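Local coordinates for trehalose-6-phosphate phosphatase (Neosartorya fumigata, PDB 5DXL), which belongs to the trehalose-phosphatase family of the HAD clan, pairing a Rossmann-like core with a smaller alpha/beta cap, at residues 120-124 with 138-142; 62-68 with 83-89; 239-245 with 253-259; 6-12 with 264-269. All coordinates share one frame; numbering follows the deposited sequence.

Contact 1: residues 120-124 with 138-142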
loop_
_atom_site.group_PDB
_atom_site.type_symbol
_atom_site.label_atom_id
_atom_site.label_comp_id
_atom_site.label_asym_id
_atom_site.label_seq_id
_atom_site.Cartn_x
_atom_site.Cartn_y
_atom_site.Cartn_z
ATOM N N PHE A 120 -16.845 -19.169 11.981
ATOM C CA PHE A 120 -17.423 -17.953 12.541
ATOM C C PHE A 120 -18.906 -18.131 12.903
ATOM O O PHE A 120 -19.366 -17.608 13.921
ATOM C CB PHE A 120 -17.263 -16.771 11.561
ATOM C CG PHE A 120 -15.902 -16.105 11.580
ATOM C CD1 PHE A 120 -14.932 -16.433 12.510
ATOM C CD2 PHE A 120 -15.608 -15.117 10.640
ATOM C CE1 PHE A 120 -13.689 -15.793 12.502
ATOM C CE2 PHE A 120 -14.377 -14.466 10.631
ATOM C CZ PHE A 120 -13.417 -14.805 11.556
ATOM N N GLN A 121 -19.665 -18.863 12.088
ATOM C CA GLN A 121 -21.090 -19.033 12.365
ATOM C C GLN A 121 -21.282 -19.821 13.652
ATOM O O GLN A 121 -22.185 -19.546 14.444
ATOM C CB GLN A 121 -21.798 -19.744 11.211
ATOM C CG GLN A 121 -23.283 -19.966 11.455
ATOM C CD GLN A 121 -24.060 -18.663 11.593
ATOM O OE1 GLN A 121 -23.698 -17.643 11.002
ATOM N NE2 GLN A 121 -25.137 -18.694 12.376
ATOM N N HIS A 122 -20.399 -20.789 13.848
ATOM C CA HIS A 122 -20.423 -21.633 15.032
ATOM C C HIS A 122 -20.219 -20.802 16.285
ATOM O O HIS A 122 -21.001 -20.900 17.238
ATOM C CB HIS A 122 -19.345 -22.698 14.929
ATOM C CG HIS A 122 -19.374 -23.692 16.041
ATOM N ND1 HIS A 122 -18.534 -23.612 17.132
ATOM C CD2 HIS A 122 -20.129 -24.798 16.224
ATOM C CE1 HIS A 122 -18.781 -24.625 17.942
ATOM N NE2 HIS A 122 -19.742 -25.360 17.414
ATOM N N PHE A 123 -19.171 -19.979 16.273
ATOM C CA PHE A 123 -18.865 -19.126 17.414
ATOM C C PHE A 123 -19.901 -18.027 17.586
ATOM O O PHE A 123 -20.160 -17.593 18.710
ATOM C CB PHE A 123 -17.466 -18.519 17.287
ATOM C CG PHE A 123 -16.376 -19.427 17.761
ATOM C CD1 PHE A 123 -15.956 -19.392 19.086
ATOM C CD2 PHE A 123 -15.789 -20.339 16.900
ATOM C CE1 PHE A 123 -14.949 -20.237 19.537
ATOM C CE2 PHE A 123 -14.785 -21.190 17.339
ATOM C CZ PHE A 123 -14.368 -21.145 18.670
ATOM N N THR A 124 -20.502 -17.573 16.487
ATOM C CA THR A 124 -21.545 -16.562 16.588
ATOM C C THR A 124 -22.763 -17.092 17.347
ATOM O O THR A 124 -23.264 -16.439 18.262
ATOM C CB THR A 124 -21.968 -16.057 15.205
ATOM O OG1 THR A 124 -20.836 -15.418 14.606
ATOM C CG2 THR A 124 -23.103 -15.053 15.321
ATOM N N ALA A 138 -12.319 -10.071 2.699
ATOM C CA ALA A 138 -12.043 -10.256 4.116
ATOM C C ALA A 138 -13.292 -10.650 4.877
ATOM O O ALA A 138 -14.367 -10.124 4.627
ATOM C CB ALA A 138 -11.448 -9.001 4.707
ATOM N N LEU A 139 -13.135 -11.566 5.832
ATOM C CA LEU A 139 -14.246 -11.979 6.684
ATOM C C LEU A 139 -13.924 -11.582 8.111
ATOM O O LEU A 139 -12.834 -11.860 8.594
ATOM C CB LEU A 139 -14.479 -13.491 6.591
ATOM C CG LEU A 139 -14.866 -14.059 5.221
ATOM C CD1 LEU A 139 -15.060 -15.566 5.302
ATOM C CD2 LEU A 139 -16.106 -13.392 4.721
ATOM N N THR A 140 -14.865 -10.921 8.771
ATOM C CA THR A 140 -14.590 -10.381 10.101
ATOM C C THR A 140 -15.645 -10.804 11.114
ATOM O O THR A 140 -16.848 -10.657 10.882
ATOM C CB THR A 140 -14.504 -8.843 10.065
ATOM O OG1 THR A 140 -13.544 -8.448 9.080
ATOM C CG2 THR A 140 -14.051 -8.315 11.425
ATOM N N TRP A 141 -15.183 -11.348 12.237
ATOM C CA TRP A 141 -16.069 -11.697 13.337
ATOM C C TRP A 141 -16.028 -10.586 14.385
ATOM O O TRP A 141 -14.970 -10.290 14.915
ATOM C CB TRP A 141 -15.661 -13.047 13.951
ATOM C CG TRP A 141 -16.642 -13.531 14.971
ATOM C CD1 TRP A 141 -17.978 -13.737 14.780
ATOM C CD2 TRP A 141 -16.378 -13.865 16.343
ATOM N NE1 TRP A 141 -18.560 -14.188 15.946
ATOM C CE2 TRP A 141 -17.598 -14.269 16.914
ATOM C CE3 TRP A 141 -15.228 -13.867 17.134
ATOM C CZ2 TRP A 141 -17.701 -14.668 18.249
ATOM C CZ3 TRP A 141 -15.335 -14.265 18.466
ATOM C CH2 TRP A 141 -16.560 -14.656 19.001
ATOM N N HIS A 142 -17.176 -9.961 14.641
ATOM C CA HIS A 142 -17.285 -8.831 15.571
ATOM C C HIS A 142 -17.890 -9.290 16.886
ATOM O O HIS A 142 -18.874 -10.019 16.879
ATOM C CB HIS A 142 -18.178 -7.722 14.992
ATOM C CG HIS A 142 -17.629 -7.043 13.770
ATOM N ND1 HIS A 142 -16.910 -5.867 13.836
ATOM C CD2 HIS A 142 -17.723 -7.352 12.456
ATOM C CE1 HIS A 142 -16.578 -5.487 12.613
ATOM N NE2 HIS A 142 -17.065 -6.367 11.757
#
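Phe120 presents a ring face to Trp141, whose CB stands over the ring centre, 3.5 Å from the Phe120 centroid: a CH-pi contact. The indole itself is slid away, with its five-membered ring overlapping little although the planes are only 27° apart. At the ring's far rim, Phe120 CE2 lies 3.6 Å from Leu139 O, close to the ring plane. Phe123 approaches differently. Its CB, not its ring, packs over a face of the indole, 4.0 Å from Trp141 CZ2, while the phenyl group leads off toward Cys158 and Gln154 of helix 148-164. Thr124 supplies the polar element: Trp141 NE1 donates to Thr124 OG1 at 2.9 Å, a weak bond because the N-H is bent to 127°. With OG1 beside its own backbone N (chi1 -63°), Thr124 OG1 also donates to Phe120 O at 2.7 Å, from the carbonyl face opposite to Thr124 N. Helix 112-125 is thereby packed on strand 139-142 of the four-stranded antiparallel cap sheet. The chemistry implies an apolar seam in which the one indole N-H is met, if poorly aligned, by a hydroxyl whose own proton is spent on the helix backbone.

Contact 2: residues 62-68 with 83-89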
loop_
_atom_site.group_PDB
_atom_site.type_symbol
_atom_site.label_atom_id
_atom_site.label_comp_id
_atom_site.label_asym_id
_atom_site.label_seq_id
_atom_site.Cartn_x
_atom_site.Cartn_y
_atom_site.Cartn_z
ATOM N N VAL A 62 5.838 4.161 -11.961
ATOM C CA VAL A 62 5.128 4.911 -10.929
ATOM C C VAL A 62 3.875 4.161 -10.506
ATOM O O VAL A 62 2.989 3.897 -11.328
ATOM C CB VAL A 62 4.752 6.332 -11.429
ATOM C CG1 VAL A 62 4.064 7.119 -10.325
ATOM C CG2 VAL A 62 6.001 7.081 -11.911
ATOM N N TRP A 63 3.821 3.816 -9.221
ATOM C CA TRP A 63 2.719 3.037 -8.663
ATOM C C TRP A 63 1.946 3.803 -7.607
ATOM O O TRP A 63 2.543 4.432 -6.723
ATOM C CB TRP A 63 3.242 1.735 -8.045
ATOM C CG TRP A 63 3.557 0.714 -9.090
ATOM C CD1 TRP A 63 4.721 0.580 -9.781
ATOM C CD2 TRP A 63 2.669 -0.288 -9.588
ATOM N NE1 TRP A 63 4.619 -0.467 -10.680
ATOM C CE2 TRP A 63 3.365 -1.013 -10.576
ATOM C CE3 TRP A 63 1.353 -0.651 -9.283
ATOM C CZ2 TRP A 63 2.787 -2.083 -11.258
ATOM C CZ3 TRP A 63 0.780 -1.713 -9.969
ATOM C CH2 TRP A 63 1.501 -2.413 -10.943
ATOM N N ILE A 64 0.618 3.740 -7.706
ATOM C CA ILE A 64 -0.274 4.216 -6.651
ATOM C C ILE A 64 -0.821 2.970 -5.938
ATOM O O ILE A 64 -1.416 2.105 -6.586
ATOM C CB ILE A 64 -1.443 5.058 -7.213
ATOM C CG1 ILE A 64 -0.957 6.164 -8.156
ATOM C CG2 ILE A 64 -2.296 5.657 -6.078
ATOM C CD1 ILE A 64 0.081 7.086 -7.545
ATOM N N ILE A 65 -0.603 2.868 -4.624
ATOM C CA ILE A 65 -0.979 1.679 -3.859
ATOM C C ILE A 65 -1.939 2.122 -2.770
ATOM O O ILE A 65 -1.530 2.692 -1.770
ATOM C CB ILE A 65 0.265 0.982 -3.284
ATOM C CG1 ILE A 65 1.244 0.660 -4.416
ATOM C CG2 ILE A 65 -0.118 -0.309 -2.551
ATOM C CD1 ILE A 65 2.601 0.184 -3.930
ATOM N N SER A 66 -3.226 1.864 -2.985
ATOM C CA SER A 66 -4.287 2.577 -2.276
ATOM C C SER A 66 -5.429 1.684 -1.798
ATOM O O SER A 66 -5.709 0.647 -2.390
ATOM C CB SER A 66 -4.837 3.671 -3.202
ATOM O OG SER A 66 -5.991 4.293 -2.669
ATOM N N GLY A 67 -6.084 2.096 -0.707
ATOM C CA GLY A 67 -7.274 1.404 -0.253
ATOM C C GLY A 67 -8.511 1.759 -1.062
ATOM O O GLY A 67 -9.560 1.124 -0.920
ATOM N N ARG A 68 -8.390 2.763 -1.923
ATOM C CA ARG A 68 -9.535 3.237 -2.694
ATOM C C ARG A 68 -10.061 2.194 -3.663
ATOM O O ARG A 68 -9.317 1.327 -4.130
ATOM C CB ARG A 68 -9.162 4.492 -3.491
ATOM C CG ARG A 68 -8.879 5.709 -2.658
ATOM C CD ARG A 68 -10.150 6.429 -2.266
ATOM N NE ARG A 68 -9.839 7.771 -1.812
ATOM C CZ ARG A 68 -10.710 8.770 -1.770
ATOM N NH1 ARG A 68 -11.967 8.575 -2.148
ATOM N NH2 ARG A 68 -10.315 9.965 -1.351
ATOM N N LEU A 83 0.590 4.967 -15.291
ATOM C CA LEU A 83 0.523 4.668 -13.860
ATOM C C LEU A 83 0.187 3.215 -13.624
ATOM O O LEU A 83 -0.766 2.691 -14.204
ATOM C CB LEU A 83 -0.529 5.514 -13.152
ATOM C CG LEU A 83 -0.291 6.997 -12.948
ATOM C CD1 LEU A 83 -1.503 7.569 -12.200
ATOM C CD2 LEU A 83 0.983 7.217 -12.139
ATOM N N GLY A 84 0.949 2.579 -12.744
ATOM C CA GLY A 84 0.516 1.320 -12.170
ATOM C C GLY A 84 -0.463 1.619 -11.045
ATOM O O GLY A 84 -0.231 2.529 -10.254
ATOM N N LEU A 85 -1.568 0.880 -10.987
ATOM C CA LEU A 85 -2.599 1.135 -9.974
ATOM C C LEU A 85 -2.885 -0.124 -9.166
ATOM O O LEU A 85 -3.150 -1.176 -9.730
ATOM C CB LEU A 85 -3.890 1.647 -10.623
ATOM C CG LEU A 85 -3.712 2.929 -11.455
ATOM C CD1 LEU A 85 -5.002 3.210 -12.225
ATOM C CD2 LEU A 85 -3.328 4.128 -10.569
ATOM N N SER A 86 -2.829 0.001 -7.845
ATOM C CA SER A 86 -3.212 -1.077 -6.931
ATOM C C SER A 86 -4.363 -0.557 -6.085
ATOM O O SER A 86 -4.201 0.419 -5.354
ATOM C CB SER A 86 -2.031 -1.507 -6.061
ATOM O OG SER A 86 -2.448 -2.406 -5.032
ATOM N N ALA A 87 -5.535 -1.166 -6.237
ATOM C CA ALA A 87 -6.751 -0.664 -5.597
ATOM C C ALA A 87 -7.339 -1.682 -4.637
ATOM O O ALA A 87 -7.035 -2.875 -4.731
ATOM C CB ALA A 87 -7.792 -0.287 -6.658
ATOM N N GLU A 88 -8.167 -1.187 -3.717
ATOM C CA GLU A 88 -8.957 -2.029 -2.816
ATOM C C GLU A 88 -8.064 -2.985 -2.036
ATOM O O GLU A 88 -8.313 -4.183 -1.961
ATOM C CB GLU A 88 -10.040 -2.780 -3.608
ATOM C CG GLU A 88 -11.015 -1.818 -4.249
ATOM C CD GLU A 88 -12.215 -2.482 -4.911
ATOM O OE1 GLU A 88 -12.723 -3.493 -4.375
ATOM O OE2 GLU A 88 -12.647 -1.980 -5.975
ATOM N N HIS A 89 -7.004 -2.426 -1.462
ATOM C CA HIS A 89 -6.104 -3.177 -0.594
ATOM C C HIS A 89 -5.537 -4.416 -1.287
ATOM O O HIS A 89 -5.637 -5.534 -0.773
ATOM C CB HIS A 89 -6.830 -3.556 0.706
ATOM C CG HIS A 89 -7.387 -2.374 1.441
ATOM N ND1 HIS A 89 -8.684 -1.935 1.277
ATOM C CD2 HIS A 89 -6.808 -1.519 2.316
ATOM C CE1 HIS A 89 -8.885 -0.873 2.038
ATOM N NE2 HIS A 89 -7.763 -0.600 2.678
HETATM O O HOH W 1 -3.978 -1.543 -2.928
#
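Gly84 and Trp63 form the first bridge of a parallel strand pair, 62-65 with 84-87, whose axes are 4.7 Å apart and 11° from parallel. The backbone bonds run in turn: Gly84 N to Val62 O, Ile64 N to Gly84 O at 2.9 Å, Ser86 N to Ile64 O, and Ser66 N to Ser86 O. Past the strand ends, Glu88 N donates to Arg68 O at 2.8 Å, extending the pairing into the loops.

Two CH-pi contacts use glycine. Gly84 CA sits 3.6 Å from the centroid of the six-membered ring of Trp63, and Gly67 CA 3.7 Å from that of the His89 ring, in both cases over a face. The absence of a side chain at Gly84 lets the indole lie flat against the strand.

The closer apolar pairs are Val62 CG1 with Leu83 CD2 at 3.6 Å, and Ile64 CG1 with Leu85 CD2 at 3.9 Å, the latter two side chains running side by side.

Polar side chains gather at the C-terminal ends. Ser66 OG, anti to its N (chi1 172°), accepts from Arg68 N in an ST turn, while a water links Ser66 O to Ser86 OG; Arg68 NE forms a salt bridge with Asp28 OD2. In this beta-alpha-beta unit, closed through helix 70-77, an apolar, backbone-bonded middle therefore passes into loops fixed by turn, water and charge.

Contact 3: residues 239-245 with 253-259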
loop_
_atom_site.group_PDB
_atom_site.type_symbol
_atom_site.label_atom_id
_atom_site.label_comp_id
_atom_site.label_asym_id
_atom_site.label_seq_id
_atom_site.Cartn_x
_atom_site.Cartn_y
_atom_site.Cartn_z
ATOM N N PHE A 239 14.812 5.061 -0.772
ATOM C CA PHE A 239 14.317 6.120 0.088
ATOM C C PHE A 239 12.911 5.764 0.546
ATOM O O PHE A 239 11.924 6.037 -0.160
ATOM C CB PHE A 239 14.322 7.473 -0.642
ATOM C CG PHE A 239 15.676 7.874 -1.161
ATOM C CD1 PHE A 239 16.133 7.396 -2.380
ATOM C CD2 PHE A 239 16.477 8.740 -0.439
ATOM C CE1 PHE A 239 17.379 7.763 -2.863
ATOM C CE2 PHE A 239 17.723 9.118 -0.919
ATOM C CZ PHE A 239 18.172 8.623 -2.135
ATOM N N SER A 240 12.832 5.146 1.720
ATOM C CA SER A 240 11.561 4.880 2.389
ATOM C C SER A 240 11.238 6.084 3.256
ATOM O O SER A 240 12.010 6.450 4.150
ATOM C CB SER A 240 11.623 3.611 3.239
ATOM O OG SER A 240 11.691 2.446 2.422
ATOM N N VAL A 241 10.101 6.706 2.968
ATOM C CA VAL A 241 9.773 7.996 3.553
ATOM C C VAL A 241 8.366 7.983 4.115
ATOM O O VAL A 241 7.408 7.770 3.380
ATOM C CB VAL A 241 9.870 9.124 2.502
ATOM C CG1 VAL A 241 9.705 10.494 3.164
ATOM C CG2 VAL A 241 11.180 9.063 1.719
ATOM N N THR A 242 8.231 8.200 5.419
ATOM C CA THR A 242 6.901 8.336 6.004
ATOM C C THR A 242 6.443 9.786 5.935
ATOM O O THR A 242 7.259 10.706 5.904
ATOM C CB THR A 242 6.856 7.849 7.473
ATOM O OG1 THR A 242 5.491 7.752 7.897
ATOM C CG2 THR A 242 7.624 8.803 8.417
ATOM N N VAL A 243 5.134 9.982 5.870
ATOM C CA VAL A 243 4.571 11.315 5.946
ATOM C C VAL A 243 4.133 11.517 7.397
ATOM O O VAL A 243 3.269 10.791 7.906
ATOM C CB VAL A 243 3.414 11.490 4.960
ATOM C CG1 VAL A 243 2.788 12.872 5.096
ATOM C CG2 VAL A 243 3.934 11.289 3.544
ATOM N N GLY A 244 4.774 12.467 8.069
ATOM C CA GLY A 244 4.539 12.685 9.487
ATOM C C GLY A 244 5.715 13.426 10.093
ATOM O O GLY A 244 6.602 13.909 9.374
ATOM N N ALA A 245 5.717 13.522 11.417
ATOM C CA ALA A 245 6.708 14.325 12.114
ATOM C C ALA A 245 8.035 13.609 12.274
ATOM O O ALA A 245 8.113 12.376 12.193
ATOM C CB ALA A 245 6.165 14.734 13.487
ATOM N N SER A 253 13.187 5.611 6.753
ATOM C CA SER A 253 14.474 6.231 7.088
ATOM C C SER A 253 14.384 7.754 7.087
ATOM O O SER A 253 15.286 8.438 7.566
ATOM C CB SER A 253 15.558 5.782 6.103
ATOM O OG SER A 253 15.723 4.376 6.138
ATOM N N TRP A 254 13.297 8.275 6.530
ATOM C CA TRP A 254 13.116 9.703 6.327
ATOM C C TRP A 254 11.668 10.070 6.563
ATOM O O TRP A 254 10.813 9.191 6.573
ATOM C CB TRP A 254 13.458 10.114 4.892
ATOM C CG TRP A 254 14.756 9.621 4.336
ATOM C CD1 TRP A 254 14.959 8.493 3.591
ATOM C CD2 TRP A 254 16.024 10.275 4.431
ATOM N NE1 TRP A 254 16.285 8.401 3.221
ATOM C CE2 TRP A 254 16.959 9.477 3.737
ATOM C CE3 TRP A 254 16.464 11.448 5.057
ATOM C CZ2 TRP A 254 18.304 9.822 3.640
ATOM C CZ3 TRP A 254 17.795 11.792 4.952
ATOM C CH2 TRP A 254 18.701 10.981 4.254
ATOM N N HIS A 255 11.379 11.363 6.705
ATOM C CA HIS A 255 9.991 11.807 6.686
ATOM C C HIS A 255 9.830 13.037 5.801
ATOM O O HIS A 255 10.805 13.738 5.512
ATOM C CB HIS A 255 9.478 12.124 8.103
ATOM C CG HIS A 255 10.073 13.369 8.678
ATOM N ND1 HIS A 255 11.286 13.380 9.337
ATOM C CD2 HIS A 255 9.647 14.653 8.642
ATOM C CE1 HIS A 255 11.574 14.622 9.692
ATOM N NE2 HIS A 255 10.598 15.412 9.281
ATOM N N LEU A 256 8.599 13.272 5.359
ATOM C CA LEU A 256 8.155 14.569 4.844
ATOM C C LEU A 256 6.945 14.961 5.691
ATOM O O LEU A 256 6.146 14.100 6.058
ATOM C CB LEU A 256 7.796 14.492 3.357
ATOM C CG LEU A 256 8.975 14.329 2.398
ATOM C CD1 LEU A 256 8.491 14.027 0.972
ATOM C CD2 LEU A 256 9.834 15.586 2.409
ATOM N N LEU A 257 6.803 16.238 6.032
ATOM C CA LEU A 257 5.804 16.592 7.037
ATOM C C LEU A 257 4.364 16.464 6.544
ATOM O O LEU A 257 3.482 16.016 7.293
ATOM C CB LEU A 257 6.054 18.019 7.549
ATOM C CG LEU A 257 7.305 18.206 8.395
ATOM C CD1 LEU A 257 7.472 19.682 8.707
ATOM C CD2 LEU A 257 7.251 17.387 9.688
ATOM N N GLU A 258 4.115 16.871 5.300
ATOM C CA GLU A 258 2.753 16.975 4.784
ATOM C C GLU A 258 2.682 16.562 3.327
ATOM O O GLU A 258 3.686 16.594 2.616
ATOM C CB GLU A 258 2.229 18.417 4.906
ATOM C CG GLU A 258 2.184 18.967 6.320
ATOM C CD GLU A 258 1.077 18.362 7.154
ATOM O OE1 GLU A 258 0.196 17.668 6.593
ATOM O OE2 GLU A 258 1.092 18.576 8.386
ATOM N N PRO A 259 1.480 16.208 2.862
ATOM C CA PRO A 259 1.325 15.951 1.424
ATOM C C PRO A 259 1.851 17.088 0.533
ATOM O O PRO A 259 2.372 16.804 -0.544
ATOM C CB PRO A 259 -0.190 15.773 1.279
ATOM C CG PRO A 259 -0.584 15.127 2.576
ATOM C CD PRO A 259 0.274 15.830 3.624
HETATM O O HOH W 2 15.312 4.307 3.117
#
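Val241 and Trp254 face each other in a parallel pair, with Val241 CG2 packed on Trp254 CB at 4.0 Å. The other methyl, Val241 CG1, is anti to the backbone N (chi1 -173°) and reaches along the strand to Leu256 CG, also at 4.0 Å. Next to this, Phe239 CD2 lies 3.7 Å from Trp254 NE1; the ring planes are 29° apart, but the rings are slid so far that they barely overlap. Across the sheet from these residues, Thr242 CG2 meets His255 CB at 3.8 Å, and the His255 ring has Ala245 C over one face.

Backbone bonds set this register. Ser253 N donates to Ser240 O at 3.0 Å, and Trp254 N shares that acceptor; Thr242 N then donates to Trp254 O, Leu256 N to Thr242 O, and Gly244 N to Leu256 O at 2.9 Å. A water joins Ser240 N to Ser253 OG. The short strands cross at -44°, so the pair is strongly twisted. Farther out, Thr242 OG1 bonds to Lys248 NZ and His255 ND1 to Thr3 OG1, tying both polar ends to flanking loops.

The pair forms one edge of the Rossmann-like core sheet of the HAD fold: strand 254-256 is outermost, beside 238-243, which pairs in turn with 211-216. Helix 222-229 covers the Ser240 and Thr242 side, whereas Val243 and Leu256 pack against helix 259-270.

Contact 4: residues 6-12 with 264-269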
loop_
_atom_site.group_PDB
_atom_site.type_symbol
_atom_site.label_atom_id
_atom_site.label_comp_id
_atom_site.label_asym_id
_atom_site.label_seq_id
_atom_site.Cartn_x
_atom_site.Cartn_y
_atom_site.Cartn_z
ATOM N N LEU A 6 13.540 14.084 4.681
ATOM C CA LEU A 6 14.145 13.611 3.446
ATOM C C LEU A 6 15.178 14.604 2.914
ATOM O O LEU A 6 14.878 15.777 2.731
ATOM C CB LEU A 6 13.058 13.364 2.400
ATOM C CG LEU A 6 13.505 12.845 1.036
ATOM C CD1 LEU A 6 14.214 11.497 1.156
ATOM C CD2 LEU A 6 12.285 12.747 0.125
ATOM N N ASP A 7 16.399 14.120 2.703
ATOM C CA ASP A 7 17.472 14.942 2.149
ATOM C C ASP A 7 17.234 15.120 0.650
ATOM O O ASP A 7 17.554 14.240 -0.147
ATOM C CB ASP A 7 18.822 14.276 2.430
ATOM C CG ASP A 7 20.011 15.132 2.018
ATOM O OD1 ASP A 7 19.891 15.951 1.082
ATOM O OD2 ASP A 7 21.077 14.972 2.648
ATOM N N ARG A 8 16.654 16.248 0.266
ATOM C CA ARG A 8 16.239 16.436 -1.119
ATOM C C ARG A 8 17.421 16.478 -2.080
ATOM O O ARG A 8 17.311 16.031 -3.220
ATOM C CB ARG A 8 15.407 17.705 -1.252
ATOM C CG ARG A 8 14.141 17.679 -0.426
ATOM C CD ARG A 8 13.113 18.560 -1.080
ATOM N NE ARG A 8 11.922 18.747 -0.269
ATOM C CZ ARG A 8 10.889 19.490 -0.651
ATOM N NH1 ARG A 8 10.919 20.103 -1.831
ATOM N NH2 ARG A 8 9.833 19.621 0.140
ATOM N N ALA A 9 18.557 16.990 -1.617
ATOM C CA ALA A 9 19.753 17.003 -2.457
ATOM C C ALA A 9 20.239 15.582 -2.754
ATOM O O ALA A 9 20.564 15.261 -3.903
ATOM C CB ALA A 9 20.863 17.821 -1.800
ATOM N N LYS A 10 20.287 14.729 -1.733
ATOM C CA LYS A 10 20.673 13.333 -1.921
ATOM C C LYS A 10 19.693 12.610 -2.838
ATOM O O LYS A 10 20.089 11.798 -3.674
ATOM C CB LYS A 10 20.749 12.591 -0.589
ATOM C CG LYS A 10 22.001 12.885 0.213
ATOM C CD LYS A 10 22.069 11.976 1.432
ATOM C CE LYS A 10 23.341 12.217 2.237
ATOM N NZ LYS A 10 23.303 11.479 3.536
ATOM N N LEU A 11 18.408 12.893 -2.653
ATOM C CA LEU A 11 17.368 12.279 -3.468
ATOM C C LEU A 11 17.550 12.626 -4.939
ATOM O O LEU A 11 17.518 11.745 -5.805
ATOM C CB LEU A 11 15.986 12.737 -2.995
ATOM C CG LEU A 11 14.794 12.049 -3.667
ATOM C CD1 LEU A 11 14.592 10.651 -3.095
ATOM C CD2 LEU A 11 13.537 12.890 -3.531
ATOM N N LEU A 12 17.719 13.915 -5.209
ATOM C CA LEU A 12 17.838 14.395 -6.579
ATOM C C LEU A 12 19.091 13.817 -7.240
ATOM O O LEU A 12 19.063 13.414 -8.405
ATOM C CB LEU A 12 17.871 15.922 -6.602
ATOM C CG LEU A 12 18.013 16.545 -7.987
ATOM C CD1 LEU A 12 16.825 16.145 -8.851
ATOM C CD2 LEU A 12 18.148 18.059 -7.881
ATOM N N GLY A 264 5.722 18.776 -3.536
ATOM C CA GLY A 264 6.875 19.625 -3.805
ATOM C C GLY A 264 8.121 18.835 -4.162
ATOM O O GLY A 264 8.882 19.219 -5.059
ATOM N N THR A 265 8.325 17.723 -3.465
ATOM C CA THR A 265 9.469 16.853 -3.714
ATOM C C THR A 265 9.391 16.207 -5.099
ATOM O O THR A 265 10.384 16.183 -5.840
ATOM C CB THR A 265 9.565 15.780 -2.646
ATOM O OG1 THR A 265 9.870 16.420 -1.404
ATOM C CG2 THR A 265 10.671 14.797 -2.969
ATOM N N ILE A 266 8.216 15.704 -5.462
ATOM C CA ILE A 266 8.070 15.093 -6.780
ATOM C C ILE A 266 8.233 16.156 -7.874
ATOM O O ILE A 266 8.855 15.894 -8.900
ATOM C CB ILE A 266 6.720 14.367 -6.917
ATOM C CG1 ILE A 266 6.640 13.245 -5.883
ATOM C CG2 ILE A 266 6.580 13.767 -8.312
ATOM C CD1 ILE A 266 5.236 12.707 -5.686
ATOM N N SER A 267 7.713 17.362 -7.638
ATOM C CA SER A 267 7.913 18.472 -8.587
ATOM C C SER A 267 9.392 18.773 -8.804
ATOM O O SER A 267 9.817 19.009 -9.940
ATOM C CB SER A 267 7.191 19.727 -8.102
ATOM O OG SER A 267 5.794 19.511 -8.083
HETATM N N MSE A 268 10.174 18.752 -7.727
HETATM C CA MSE A 268 11.616 18.962 -7.838
HETATM C C MSE A 268 12.221 17.920 -8.769
HETATM O O MSE A 268 13.045 18.252 -9.625
HETATM C CB MSE A 268 12.302 18.901 -6.466
HETATM C CG MSE A 268 13.851 18.844 -6.546
HETATM SE SE MSE A 268 14.574 18.544 -4.764
HETATM C CE MSE A 268 14.079 16.645 -4.679
ATOM N N LEU A 269 11.815 16.658 -8.617
ATOM C CA LEU A 269 12.349 15.615 -9.487
ATOM C C LEU A 269 11.927 15.859 -10.936
ATOM O O LEU A 269 12.745 15.735 -11.865
ATOM C CB LEU A 269 11.891 14.226 -9.026
ATOM C CG LEU A 269 12.344 13.815 -7.626
ATOM C CD1 LEU A 269 11.818 12.415 -7.335
ATOM C CD2 LEU A 269 13.866 13.855 -7.491
#
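Leu11 and Thr265 make the tightest apolar touch here, Leu11 CD2 lying 3.5 Å from Thr265 CG2, with the side chains at about a right angle. Leu11 CD2 also meets Leu269 CD2, at 4.1 Å, so one methyl touches residues one turn apart, Thr265 and Leu269. Leu6 CD2 adds a looser touch to Thr265 CG2, and Leu12 slides past Leu269 in the opposite direction, Leu12 CD1 to Leu269 CD2 at 4.0 Å.

Selenomethionine Met268 crosses Arg8 at a slant. Its chain, extended as far as SE, brings SE 3.7 Å from Arg8 CB, and the bend at chi3 (75°) turns the methyl CE toward Arg8 O, 3.6 Å away.

Helix 8-12 and helix 264-269 meet at -41°, with their axes 10.6 Å apart at closest approach. This is helix-on-helix packing at the edge of the Rossmann-like core: the N-terminal segment lies against helix 259-270, which follows edge strand 254-256, and Leu6 also reaches that strand. Elsewhere on helix 259-270, Ile266 touches helix 45-56 and Leu269 touches Phe23 of strand 21-25.

Polar groups are held mainly within or beside each helix. The Arg8 chain is extended from CG to NE, carrying its guanidinium across Thr265; Thr265 OG1 stands over the middle of that flat group, 3.3 Å from Arg8 NE but badly angled for a hydrogen bond. Thr265 OG1 instead bonds to Asp261 O. Asp7, at the N-cap of helix 8-17, accepts from Lys10 N through OD1 at 3.1 Å, the donor lying well above the carboxylate plane.

Contacts 2 and 3 both join parallel strands of the eight-stranded core sheet, yet contact 2 lies deep, its centre about 7 Å from the chain's centre, and contact 3 at the sheet's edge, where several residues are exposed. Contact 4, partly buried, lies beside contact 3: the two touch through Leu6, Asp7 and Leu11 against Phe239, Trp254 and His255, and helix 259-270 follows strand 254-256. Contact 1 stands apart in the cap, its centre about 47 Å from that of contact 4, but is still largely buried. Backbone hydrogen bonds dominate the strand pairs; helix packing relies on side chains, aromatic with one weak bond in contact 1, aliphatic and selenium-containing in contact 4, with an arginine lying across a threonine.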